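Local coordinates for NreA protein (Staphylococcus carnosus subsp. carnosus TM300, PDB 4IUH) that functions as a cytosolic GAF-domain nitrate receptor in the staphylococcal nitrate regulation system, caught here with iodide bound, at residues A41-P46 with G131-G136; G62-R67 with L111-T116; L115-A120 with L135-G140. All coordinates share one frame; numbering follows the deposited sequence.

Interaction 1 (A41-P46 with G131-G136)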
ATOM      1  N   ALA A  41      -3.803  -5.240   4.638  1.00 16.07           N
ATOM      2  CA  ALA A  41      -4.073  -4.179   3.676  1.00 14.90           C
ATOM      3  C   ALA A  41      -3.963  -2.812   4.350  1.00 14.79           C
ATOM      4  O   ALA A  41      -4.268  -2.668   5.538  1.00 16.27           O
ATOM      5  CB  ALA A  41      -5.449  -4.358   3.048  1.00 16.14           C
ATOM      6  N   ALA A  42      -3.520  -1.810   3.595  1.00 13.43           N
ATOM      7  CA  ALA A  42      -3.415  -0.463   4.134  1.00 13.62           C
ATOM      8  C   ALA A  42      -3.523   0.599   3.049  1.00 12.96           C
ATOM      9  O   ALA A  42      -3.216   0.349   1.883  1.00 11.96           O
ATOM     10  CB  ALA A  42      -2.116  -0.300   4.912  1.00 13.14           C
ATOM     11  N   ILE A  43      -3.975   1.785   3.444  1.00 13.94           N
ATOM     12  CA  ILE A  43      -4.053   2.918   2.529  1.00 13.83           C
ATOM     13  C   ILE A  43      -3.137   4.039   3.006  1.00 13.76           C
ATOM     14  O   ILE A  43      -3.213   4.474   4.160  1.00 14.93           O
ATOM     15  CB  ILE A  43      -5.494   3.463   2.386  1.00 15.66           C
ATOM     16  CG1 ILE A  43      -6.441   2.371   1.882  1.00 16.17           C
ATOM     17  CG2 ILE A  43      -5.525   4.641   1.428  1.00 15.93           C
ATOM     18  CD1 ILE A  43      -7.901   2.787   1.865  1.00 18.46           C
ATOM     19  N   ALA A  44      -2.262   4.482   2.112  1.00 12.76           N
ATOM     20  CA  ALA A  44      -1.383   5.609   2.363  1.00 13.03           C
ATOM     21  C   ALA A  44      -1.967   6.841   1.684  1.00 14.22           C
ATOM     22  O   ALA A  44      -2.262   6.814   0.489  1.00 14.07           O
ATOM     23  CB  ALA A  44       0.000   5.322   1.821  1.00 11.71           C
ATOM     24  N   LEU A  45      -2.134   7.919   2.445  1.00 15.80           N
ATOM     25  CA  LEU A  45      -2.741   9.135   1.912  1.00 17.47           C
ATOM     26  C   LEU A  45      -1.972  10.382   2.341  1.00 18.69           C
ATOM     27  O   LEU A  45      -1.332  10.393   3.395  1.00 18.83           O
ATOM     28  CB  LEU A  45      -4.209   9.236   2.345  1.00 19.21           C
ATOM     29  CG  LEU A  45      -5.178   8.241   1.695  1.00 18.82           C
ATOM     30  CD1 LEU A  45      -6.510   8.212   2.436  1.00 20.83           C
ATOM     31  CD2 LEU A  45      -5.399   8.579   0.231  1.00 19.05           C
ATOM     32  N   PRO A  46      -2.019  11.434   1.509  1.00 19.95           N
ATOM     33  CA  PRO A  46      -1.354  12.700   1.834  1.00 21.66           C
ATOM     34  C   PRO A  46      -2.047  13.449   2.975  1.00 24.00           C
ATOM     35  O   PRO A  46      -3.268  13.393   3.108  1.00 25.01           O
ATOM     36  CB  PRO A  46      -1.445  13.489   0.522  1.00 22.78           C
ATOM     37  CG  PRO A  46      -2.614  12.902  -0.189  1.00 22.53           C
ATOM     38  CD  PRO A  46      -2.605  11.449   0.157  1.00 20.14           C
ATOM     39  N   GLY A 131      -2.266   8.561  -3.744  1.00 16.58           N
ATOM     40  CA  GLY A 131      -1.950   7.735  -2.595  1.00 14.93           C
ATOM     41  C   GLY A 131      -1.530   6.348  -3.022  1.00 13.37           C
ATOM     42  O   GLY A 131      -1.150   6.136  -4.171  1.00 13.45           O
ATOM     43  N   ALA A 132      -1.592   5.401  -2.096  1.00 12.34           N
ATOM     44  CA  ALA A 132      -1.216   4.035  -2.416  1.00 11.19           C
ATOM     45  C   ALA A 132      -2.055   3.033  -1.640  1.00 11.09           C
ATOM     46  O   ALA A 132      -2.383   3.244  -0.471  1.00 11.44           O
ATOM     47  CB  ALA A 132       0.270   3.814  -2.143  1.00 10.16           C
ATOM     48  N   LEU A 133      -2.405   1.940  -2.302  1.00 11.03           N
ATOM     49  CA  LEU A 133      -3.018   0.812  -1.621  1.00 11.15           C
ATOM     50  C   LEU A 133      -1.973  -0.283  -1.510  1.00 10.14           C
ATOM     51  O   LEU A 133      -1.329  -0.632  -2.502  1.00  9.80           O
ATOM     52  CB  LEU A 133      -4.242   0.306  -2.389  1.00 12.38           C
ATOM     53  CG  LEU A 133      -4.832  -1.010  -1.883  1.00 12.91           C
ATOM     54  CD1 LEU A 133      -5.454  -0.835  -0.500  1.00 13.65           C
ATOM     55  CD2 LEU A 133      -5.836  -1.606  -2.872  1.00 14.35           C
ATOM     56  N   LEU A 134      -1.794  -0.808  -0.302  1.00 10.03           N
ATOM     57  CA  LEU A 134      -0.860  -1.908  -0.080  1.00  9.52           C
ATOM     58  C   LEU A 134      -1.618  -3.183   0.276  1.00 10.44           C
ATOM     59  O   LEU A 134      -2.415  -3.200   1.209  1.00 11.38           O
ATOM     60  CB  LEU A 134       0.124  -1.550   1.038  1.00  9.18           C
ATOM     61  CG  LEU A 134       1.091  -2.637   1.514  1.00  9.13           C
ATOM     62  CD1 LEU A 134       1.897  -3.154   0.344  1.00  8.63           C
ATOM     63  CD2 LEU A 134       2.013  -2.106   2.611  1.00  9.23           C
ATOM     64  N   LEU A 135      -1.381  -4.245  -0.480  1.00 10.56           N
ATOM     65  CA  LEU A 135      -1.970  -5.545  -0.188  1.00 11.78           C
ATOM     66  C   LEU A 135      -0.820  -6.494   0.133  1.00 11.68           C
ATOM     67  O   LEU A 135       0.084  -6.652  -0.680  1.00 11.13           O
ATOM     68  CB  LEU A 135      -2.780  -6.040  -1.392  1.00 12.68           C
ATOM     69  CG  LEU A 135      -3.838  -5.047  -1.901  1.00 13.09           C
ATOM     70  CD1 LEU A 135      -4.518  -5.525  -3.170  1.00 14.33           C
ATOM     71  CD2 LEU A 135      -4.879  -4.778  -0.828  1.00 14.09           C
ATOM     72  N   GLY A 136      -0.830  -7.095   1.320  1.00 12.57           N
ATOM     73  CA  GLY A 136       0.305  -7.886   1.765  1.00 12.82           C
ATOM     74  C   GLY A 136      -0.021  -9.258   2.336  1.00 14.75           C
ATOM     75  O   GLY A 136      -1.138  -9.502   2.818  1.00 16.07           O
TER
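A41 to A44 pair with L135 to A132 as neighbouring antiparallel strands in the middle of the five-stranded GAF sheet, close to the centre of the chain. A42 with L134 and A44 with A132 are the hydrogen-bonded pairs, each closed by two backbone bonds. In the first, L134 N reaches A42 O at 2.9 Å, almost straight at 176°; in the second, A44 N reaches A132 O at 2.9 Å. Between these rings, the non-hydrogen-bonded pair I43 and L133 brings I43 CA to 3.4 Å from A132 O in a CA-H...O contact.

I43, L133 and L135 fill one face beside A41; the other is mostly alanine, with L134. With CG anti to the backbone N (chi1 171°), L133 leans over the strand: its CD1 comes to 3.5 Å from A42 O and meets I43 CG1 at 4.1 Å, the two chains crossing obliquely. A41 CB touches L135 CD2 at 3.9 Å on the same face, where L29 of helix 25-36 packs on A41, I43 and L133. Opposite, W57 of strand 54-61 lies against A42, A44 and L134. G131 CA lies 3.2 Å from A44 O, on the side where a side chain would run into that oxygen. Because I43 and L133 turn their backbone groups outward to Y59 and I121, hydrogen bonding continues on both flanks, and main-chain polarity is met within a largely apolar side-chain environment.

Interaction 2 (G62-R67 with L111-T116)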
ATOM      1  N   GLY A  62      -6.123  -5.803   9.196  1.00 25.48           N
ATOM      2  CA  GLY A  62      -5.394  -7.029   9.467  1.00 25.99           C
ATOM      3  C   GLY A  62      -4.003  -6.763  10.007  1.00 25.02           C
ATOM      4  O   GLY A  62      -3.133  -7.635   9.967  1.00 24.83           O
ATOM      5  N   ASN A  63      -3.787  -5.545  10.499  1.00 24.72           N
ATOM      6  CA  ASN A  63      -2.519  -5.181  11.119  1.00 24.38           C
ATOM      7  C   ASN A  63      -2.248  -6.042  12.346  1.00 27.35           C
ATOM      8  O   ASN A  63      -3.173  -6.394  13.071  1.00 30.19           O
ATOM      9  CB  ASN A  63      -2.527  -3.699  11.506  1.00 24.30           C
ATOM     10  CG  ASN A  63      -3.761  -3.310  12.306  1.00 27.08           C
ATOM     11  OD1 ASN A  63      -4.881  -3.366  11.800  1.00 27.33           O
ATOM     12  ND2 ASN A  63      -3.559  -2.905  13.557  1.00 29.54           N
ATOM     13  N   ILE A  64      -0.986  -6.391  12.572  1.00 27.29           N
ATOM     14  CA  ILE A  64      -0.640  -7.196  13.742  1.00 30.49           C
ATOM     15  C   ILE A  64      -0.218  -6.338  14.938  1.00 32.43           C
ATOM     16  O   ILE A  64      -0.206  -6.809  16.076  1.00 35.92           O
ATOM     17  CB  ILE A  64       0.426  -8.270  13.432  1.00 30.15           C
ATOM     18  CG1 ILE A  64       1.676  -7.635  12.823  1.00 27.45           C
ATOM     19  CG2 ILE A  64      -0.154  -9.331  12.508  1.00 29.61           C
ATOM     20  CD1 ILE A  64       2.842  -8.598  12.670  1.00 27.73           C
ATOM     21  N   ASN A  65       0.121  -5.081  14.670  1.00 30.34           N
ATOM     22  CA  ASN A  65       0.338  -4.095  15.725  1.00 32.37           C
ATOM     23  C   ASN A  65      -0.025  -2.704  15.227  1.00 30.60           C
ATOM     24  O   ASN A  65      -0.619  -2.561  14.158  1.00 28.22           O
ATOM     25  CB  ASN A  65       1.778  -4.127  16.229  1.00 33.04           C
ATOM     26  CG  ASN A  65       2.783  -4.017  15.109  1.00 29.62           C
ATOM     27  OD1 ASN A  65       2.995  -2.937  14.553  1.00 27.64           O
ATOM     28  ND2 ASN A  65       3.410  -5.137  14.766  1.00 29.28           N
ATOM     29  N   TYR A  66       0.332  -1.678  15.993  1.00 32.11           N
ATOM     30  CA  TYR A  66      -0.017  -0.312  15.618  1.00 31.08           C
ATOM     31  C   TYR A  66       1.189   0.556  15.249  1.00 29.43           C
ATOM     32  O   TYR A  66       1.090   1.782  15.235  1.00 29.60           O
ATOM     33  CB  TYR A  66      -0.838   0.362  16.722  1.00 34.67           C
ATOM     34  CG  TYR A  66      -2.212  -0.244  16.920  1.00 36.41           C
ATOM     35  CD1 TYR A  66      -3.221  -0.047  15.986  1.00 34.76           C
ATOM     36  CD2 TYR A  66      -2.505  -1.006  18.047  1.00 40.17           C
ATOM     37  CE1 TYR A  66      -4.479  -0.594  16.164  1.00 36.73           C
ATOM     38  CE2 TYR A  66      -3.761  -1.557  18.231  1.00 42.19           C
ATOM     39  CZ  TYR A  66      -4.744  -1.349  17.284  1.00 40.43           C
ATOM     40  OH  TYR A  66      -5.999  -1.894  17.457  1.00 42.79           O
ATOM     41  N   ARG A  67       2.316  -0.075  14.937  1.00 39.15           N
ATOM     42  CA  ARG A  67       3.526   0.671  14.598  1.00 39.03           C
ATOM     43  C   ARG A  67       3.409   1.444  13.284  1.00 35.50           C
ATOM     44  O   ARG A  67       4.093   2.450  13.089  1.00 33.94           O
ATOM     45  CB  ARG A  67       4.758  -0.240  14.581  1.00 41.95           C
ATOM     46  CG  ARG A  67       5.258  -0.612  15.975  1.00 44.25           C
ATOM     47  CD  ARG A  67       6.742  -0.953  15.970  1.00 45.37           C
ATOM     48  NE  ARG A  67       7.021  -2.182  15.234  1.00 46.31           N
ATOM     49  CZ  ARG A  67       7.054  -3.391  15.788  1.00 47.87           C
ATOM     50  NH1 ARG A  67       6.825  -3.535  17.090  1.00 48.98           N
ATOM     51  NH2 ARG A  67       7.313  -4.458  15.041  1.00 47.79           N
ATOM     52  N   LEU A 111       8.589  -4.128   7.441  1.00 20.62           N
ATOM     53  CA  LEU A 111       9.205  -4.718   8.625  1.00 24.75           C
ATOM     54  C   LEU A 111       8.248  -4.746   9.821  1.00 30.60           C
ATOM     55  O   LEU A 111       8.170  -5.743  10.537  1.00 32.99           O
ATOM     56  CB  LEU A 111      10.490  -3.967   8.988  1.00 24.18           C
ATOM     57  CG  LEU A 111      11.625  -4.073   7.966  1.00 19.70           C
ATOM     58  CD1 LEU A 111      12.835  -3.241   8.383  1.00 21.10           C
ATOM     59  CD2 LEU A 111      12.027  -5.525   7.751  1.00 20.54           C
ATOM     60  N   SER A 112       7.523  -3.650  10.032  1.00 18.65           N
ATOM     61  CA  SER A 112       6.596  -3.564  11.156  1.00 20.39           C
ATOM     62  C   SER A 112       5.449  -4.583  11.057  1.00 20.76           C
ATOM     63  O   SER A 112       4.966  -5.078  12.071  1.00 22.84           O
ATOM     64  CB  SER A 112       6.040  -2.142  11.305  1.00 20.06           C
ATOM     65  OG  SER A 112       5.110  -1.842  10.279  1.00 17.94           O
ATOM     66  N   GLU A 113       5.020  -4.902   9.843  1.00 25.57           N
ATOM     67  CA  GLU A 113       3.930  -5.862   9.678  1.00 24.25           C
ATOM     68  C   GLU A 113       4.396  -7.246   9.224  1.00 22.69           C
ATOM     69  O   GLU A 113       3.570  -8.110   8.950  1.00 20.21           O
ATOM     70  CB  GLU A 113       2.855  -5.319   8.728  1.00 17.93           C
ATOM     71  CG  GLU A 113       2.025  -4.187   9.313  1.00 17.70           C
ATOM     72  CD  GLU A 113       1.064  -4.662  10.394  1.00 20.12           C
ATOM     73  OE1 GLU A 113       0.875  -3.937  11.396  1.00 21.75           O
ATOM     74  OE2 GLU A 113       0.490  -5.762  10.237  1.00 20.85           O
ATOM     75  N   ALA A 114       5.713  -7.445   9.149  1.00 19.30           N
ATOM     76  CA  ALA A 114       6.302  -8.747   8.811  1.00 20.18           C
ATOM     77  C   ALA A 114       5.774  -9.325   7.496  1.00 18.77           C
ATOM     78  O   ALA A 114       5.424 -10.508   7.418  1.00 20.09           O
ATOM     79  CB  ALA A 114       6.093  -9.741   9.951  1.00 23.24           C
ATOM     80  N   LEU A 115       5.707  -8.484   6.469  1.00 16.48           N
ATOM     81  CA  LEU A 115       5.168  -8.897   5.182  1.00 15.41           C
ATOM     82  C   LEU A 115       6.179  -9.750   4.428  1.00 15.83           C
ATOM     83  O   LEU A 115       7.361  -9.421   4.382  1.00 15.75           O
ATOM     84  CB  LEU A 115       4.768  -7.680   4.344  1.00 13.35           C
ATOM     85  CG  LEU A 115       3.741  -6.741   4.987  1.00 13.15           C
ATOM     86  CD1 LEU A 115       3.286  -5.660   4.009  1.00 11.51           C
ATOM     87  CD2 LEU A 115       2.550  -7.518   5.526  1.00 14.59           C
ATOM     88  N   THR A 116       5.705 -10.841   3.838  1.00 16.61           N
ATOM     89  CA  THR A 116       6.565 -11.744   3.084  1.00 17.48           C
ATOM     90  C   THR A 116       6.277 -11.651   1.590  1.00 16.41           C
ATOM     91  O   THR A 116       7.049 -12.128   0.769  1.00 17.01           O
ATOM     92  CB  THR A 116       6.402 -13.199   3.567  1.00 20.05           C
ATOM     93  OG1 THR A 116       5.034 -13.600   3.435  1.00 20.40           O
ATOM     94  CG2 THR A 116       6.813 -13.317   5.027  1.00 21.68           C
TER
HETATM   95  O   HOH W   1       2.708  -1.970  11.876  1.00 22.16           O
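E113, S112 and A114, at the C-terminal end of helix 108-112, receive the loop 62-67 that follows strand 54-61. The helix finishes in a Schellman motif with A114, at positive phi, as its C-prime residue, and the loop is folded around an Asx turn in which N65 OD1 accepts from R67 N at 3.0 Å. That turn presents the N65 amide to the helix end: ND2 donates to S112 O at 3.1 Å, with the carbonyl lying near the amide plane. N63 ND2 adds a brace within the loop, reaching N65 O from above its carbonyl plane.

E113 bends at chi2 (-72°) and slides its carboxylate past I64 in the opposite direction. OE2 takes I64 N at 2.8 Å on its syn lone pair and also forms a salt bridge with R138, while I64 CG1 lies 3.4 Å from the same oxygen. A water sits between the two segments, donating to E113 OE1 at 2.7 Å and to N65 OD1, and accepting from S112 OG. Toward the exposed side, R67 CB packs on S112 CB at 4.0 Å, and I64 CD1 extends to A114 CB.

Both carboxylate oxygens of the buried E113 are thus engaged, by a backbone N-H, an arginine and a water. Such surroundings would be expected to favour the ionised form and to fix the rotation of the group between loop and helix end.

Interaction 3 (L115-A120 with L135-G140)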
ATOM      1  N   LEU A 115       5.707  -8.484   6.469  1.00 16.48           N
ATOM      2  CA  LEU A 115       5.168  -8.897   5.182  1.00 15.41           C
ATOM      3  C   LEU A 115       6.179  -9.750   4.428  1.00 15.83           C
ATOM      4  O   LEU A 115       7.361  -9.421   4.382  1.00 15.75           O
ATOM      5  CB  LEU A 115       4.768  -7.680   4.344  1.00 13.35           C
ATOM      6  CG  LEU A 115       3.741  -6.741   4.987  1.00 13.15           C
ATOM      7  CD1 LEU A 115       3.286  -5.660   4.009  1.00 11.51           C
ATOM      8  CD2 LEU A 115       2.550  -7.518   5.526  1.00 14.59           C
ATOM      9  N   THR A 116       5.705 -10.841   3.838  1.00 16.61           N
ATOM     10  CA  THR A 116       6.565 -11.744   3.084  1.00 17.48           C
ATOM     11  C   THR A 116       6.277 -11.651   1.590  1.00 16.41           C
ATOM     12  O   THR A 116       7.049 -12.128   0.769  1.00 17.01           O
ATOM     13  CB  THR A 116       6.402 -13.199   3.567  1.00 20.05           C
ATOM     14  OG1 THR A 116       5.034 -13.600   3.435  1.00 20.40           O
ATOM     15  CG2 THR A 116       6.813 -13.317   5.027  1.00 21.68           C
ATOM     16  N   ALA A 117       5.160 -11.022   1.247  1.00 15.19           N
ATOM     17  CA  ALA A 117       4.797 -10.779  -0.148  1.00 14.42           C
ATOM     18  C   ALA A 117       3.854  -9.579  -0.198  1.00 12.93           C
ATOM     19  O   ALA A 117       3.070  -9.387   0.728  1.00 13.02           O
ATOM     20  CB  ALA A 117       4.121 -12.013  -0.749  1.00 16.03           C
ATOM     21  N   MET A 118       3.918  -8.781  -1.264  1.00 16.45           N
ATOM     22  CA  MET A 118       3.057  -7.601  -1.357  1.00 15.38           C
ATOM     23  C   MET A 118       2.822  -7.050  -2.766  1.00 15.13           C
ATOM     24  O   MET A 118       3.620  -7.247  -3.683  1.00 15.53           O
ATOM     25  CB  MET A 118       3.587  -6.477  -0.459  1.00 14.55           C
ATOM     26  CG  MET A 118       4.805  -5.782  -1.029  1.00 14.05           C
ATOM     27  SD  MET A 118       5.795  -4.964   0.229  1.00 13.94           S
ATOM     28  CE  MET A 118       7.136  -4.306  -0.772  1.00 13.83           C
ATOM     29  N   VAL A 119       1.695  -6.363  -2.911  1.00 13.51           N
ATOM     30  CA  VAL A 119       1.385  -5.565  -4.088  1.00 13.59           C
ATOM     31  C   VAL A 119       1.025  -4.163  -3.613  1.00 12.88           C
ATOM     32  O   VAL A 119       0.187  -3.989  -2.728  1.00 12.74           O
ATOM     33  CB  VAL A 119       0.176  -6.124  -4.876  1.00 14.84           C
ATOM     34  CG1 VAL A 119      -0.108  -5.255  -6.096  1.00 15.68           C
ATOM     35  CG2 VAL A 119       0.419  -7.560  -5.298  1.00 16.08           C
ATOM     36  N   ALA A 120       1.672  -3.163  -4.192  1.00 11.31           N
ATOM     37  CA  ALA A 120       1.394  -1.777  -3.856  1.00 10.95           C
ATOM     38  C   ALA A 120       0.837  -1.110  -5.100  1.00 11.79           C
ATOM     39  O   ALA A 120       1.462  -1.146  -6.151  1.00 12.73           O
ATOM     40  CB  ALA A 120       2.665  -1.079  -3.392  1.00 10.40           C
ATOM     41  N   LEU A 135      -1.381  -4.245  -0.480  1.00 10.56           N
ATOM     42  CA  LEU A 135      -1.970  -5.545  -0.188  1.00 11.78           C
ATOM     43  C   LEU A 135      -0.820  -6.494   0.133  1.00 11.68           C
ATOM     44  O   LEU A 135       0.084  -6.652  -0.680  1.00 11.13           O
ATOM     45  CB  LEU A 135      -2.780  -6.040  -1.392  1.00 12.68           C
ATOM     46  CG  LEU A 135      -3.838  -5.047  -1.901  1.00 13.09           C
ATOM     47  CD1 LEU A 135      -4.518  -5.525  -3.170  1.00 14.33           C
ATOM     48  CD2 LEU A 135      -4.879  -4.778  -0.828  1.00 14.09           C
ATOM     49  N   GLY A 136      -0.830  -7.095   1.320  1.00 12.57           N
ATOM     50  CA  GLY A 136       0.305  -7.886   1.765  1.00 12.82           C
ATOM     51  C   GLY A 136      -0.021  -9.258   2.336  1.00 14.75           C
ATOM     52  O   GLY A 136      -1.138  -9.502   2.818  1.00 16.07           O
ATOM     53  N   GLN A 137       0.959 -10.155   2.266  1.00 15.29           N
ATOM     54  CA  GLN A 137       0.849 -11.488   2.855  1.00 17.51           C
ATOM     55  C   GLN A 137       1.911 -11.676   3.933  1.00 18.19           C
ATOM     56  O   GLN A 137       2.921 -10.973   3.954  1.00 16.95           O
ATOM     57  CB  GLN A 137       1.024 -12.585   1.794  1.00 18.42           C
ATOM     58  CG  GLN A 137       0.022 -12.571   0.649  1.00 18.39           C
ATOM     59  CD  GLN A 137      -1.345 -13.102   1.049  1.00 20.29           C
ATOM     60  OE1 GLN A 137      -1.909 -12.694   2.063  1.00 20.60           O
ATOM     61  NE2 GLN A 137      -1.884 -14.019   0.247  1.00 21.96           N
ATOM     62  N   ARG A 138       1.680 -12.629   4.827  1.00 20.57           N
ATOM     63  CA  ARG A 138       2.683 -12.999   5.813  1.00 21.94           C
ATOM     64  C   ARG A 138       3.009 -14.486   5.711  1.00 24.33           C
ATOM     65  O   ARG A 138       2.325 -15.238   5.012  1.00 25.14           O
ATOM     66  CB  ARG A 138       2.202 -12.664   7.227  1.00 23.35           C
ATOM     67  CG  ARG A 138       1.875 -11.194   7.443  1.00 21.54           C
ATOM     68  CD  ARG A 138       1.391 -10.928   8.861  1.00 23.54           C
ATOM     69  NE  ARG A 138       0.207 -10.065   8.861  1.00 22.98           N
ATOM     70  CZ  ARG A 138       0.236  -8.769   9.143  1.00 21.87           C
ATOM     71  NH1 ARG A 138       1.382  -8.201   9.473  1.00 21.24           N
ATOM     72  NH2 ARG A 138      -0.875  -8.046   9.114  1.00 21.77           N
ATOM     73  N   GLU A 139       4.077 -14.888   6.394  1.00 25.75           N
ATOM     74  CA  GLU A 139       4.389 -16.295   6.610  1.00 28.80           C
ATOM     75  C   GLU A 139       4.460 -17.135   5.345  1.00 29.04           C
ATOM     76  O   GLU A 139       3.995 -18.270   5.323  1.00 31.60           O
ATOM     77  CB  GLU A 139       3.390 -16.907   7.586  1.00 31.58           C
ATOM     78  CG  GLU A 139       3.416 -16.247   8.943  1.00 32.33           C
ATOM     79  CD  GLU A 139       2.558 -16.967   9.949  1.00 35.88           C
ATOM     80  OE1 GLU A 139       3.016 -17.137  11.099  1.00 38.38           O
ATOM     81  OE2 GLU A 139       1.428 -17.366   9.593  1.00 36.54           O
ATOM     82  N   GLY A 140       5.038 -16.567   4.294  1.00 26.76           N
ATOM     83  CA  GLY A 140       5.311 -17.317   3.086  1.00 27.36           C
ATOM     84  C   GLY A 140       4.139 -17.532   2.151  1.00 27.17           C
ATOM     85  O   GLY A 140       4.310 -18.126   1.087  1.00 27.93           O
TER
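V119 and M118 meet L135 and G136 in the regular, tightly packed half of a beta hairpin, formed by strands 115-125 and 128-138; beyond a classic bulge at T116 and A117, both facing Q137, the contact opens toward solvent at E139 and G140. In the regular half V119 N gives to L135 O and L135 N gives back to V119 O, both at 2.8 Å. A CB on G136 would run into L115 CD1; its CA lies 4.2 Å from M118 CA. M118 sends its extended chain off toward L79 and V92 on one face, while V119 and L135 occupy the other; there A117 CB also touches Q137 CB at 4.0 Å.

At the bulge the pairing is shared out unevenly: Q137 N bonds A117 O at 2.7 Å, whereas Q137 O is taken by T116 N. The buried R138 lays one guanidinium face toward L115 CD2 before its NH1 goes on to E113, and the side-chain oxygen OE1 of Q137 accepts from D39 N.

E139 and G140 turn through positive phi in the exposed end, and the T116 side chain is the link that remains. With OG1 set between the backbone N and the carbonyl carbon (chi1 58°), its hydroxyl reaches across the strand end, where T116 OG1 accepts from G140 N at 3.1 Å with an angle of 146° at the hydrogen.

How the interactions relate
All three contacts lie in one GAF domain, with interaction 1 near its centre and interactions 2 and 3 farther out. The centre of interaction 1 is about 13 Å from each of the other two centres, which stand about 10 Å apart. Interactions 1 and 3 flank strand 128-138 and share L135 and G136, so that it is joined to strand 40-47 and to strand 115-125. Along the chain, interaction 2 is nested inside the loop closed by interaction 1 and hands L115 and T116 to interaction 3. L134 CD2 packs on L115 CD1, and the E113–R138 salt bridge ties the end of helix 108-112 to strand 128-138, so the helix end that receives loop 62-67 is also fixed to the middle strand of the sheet.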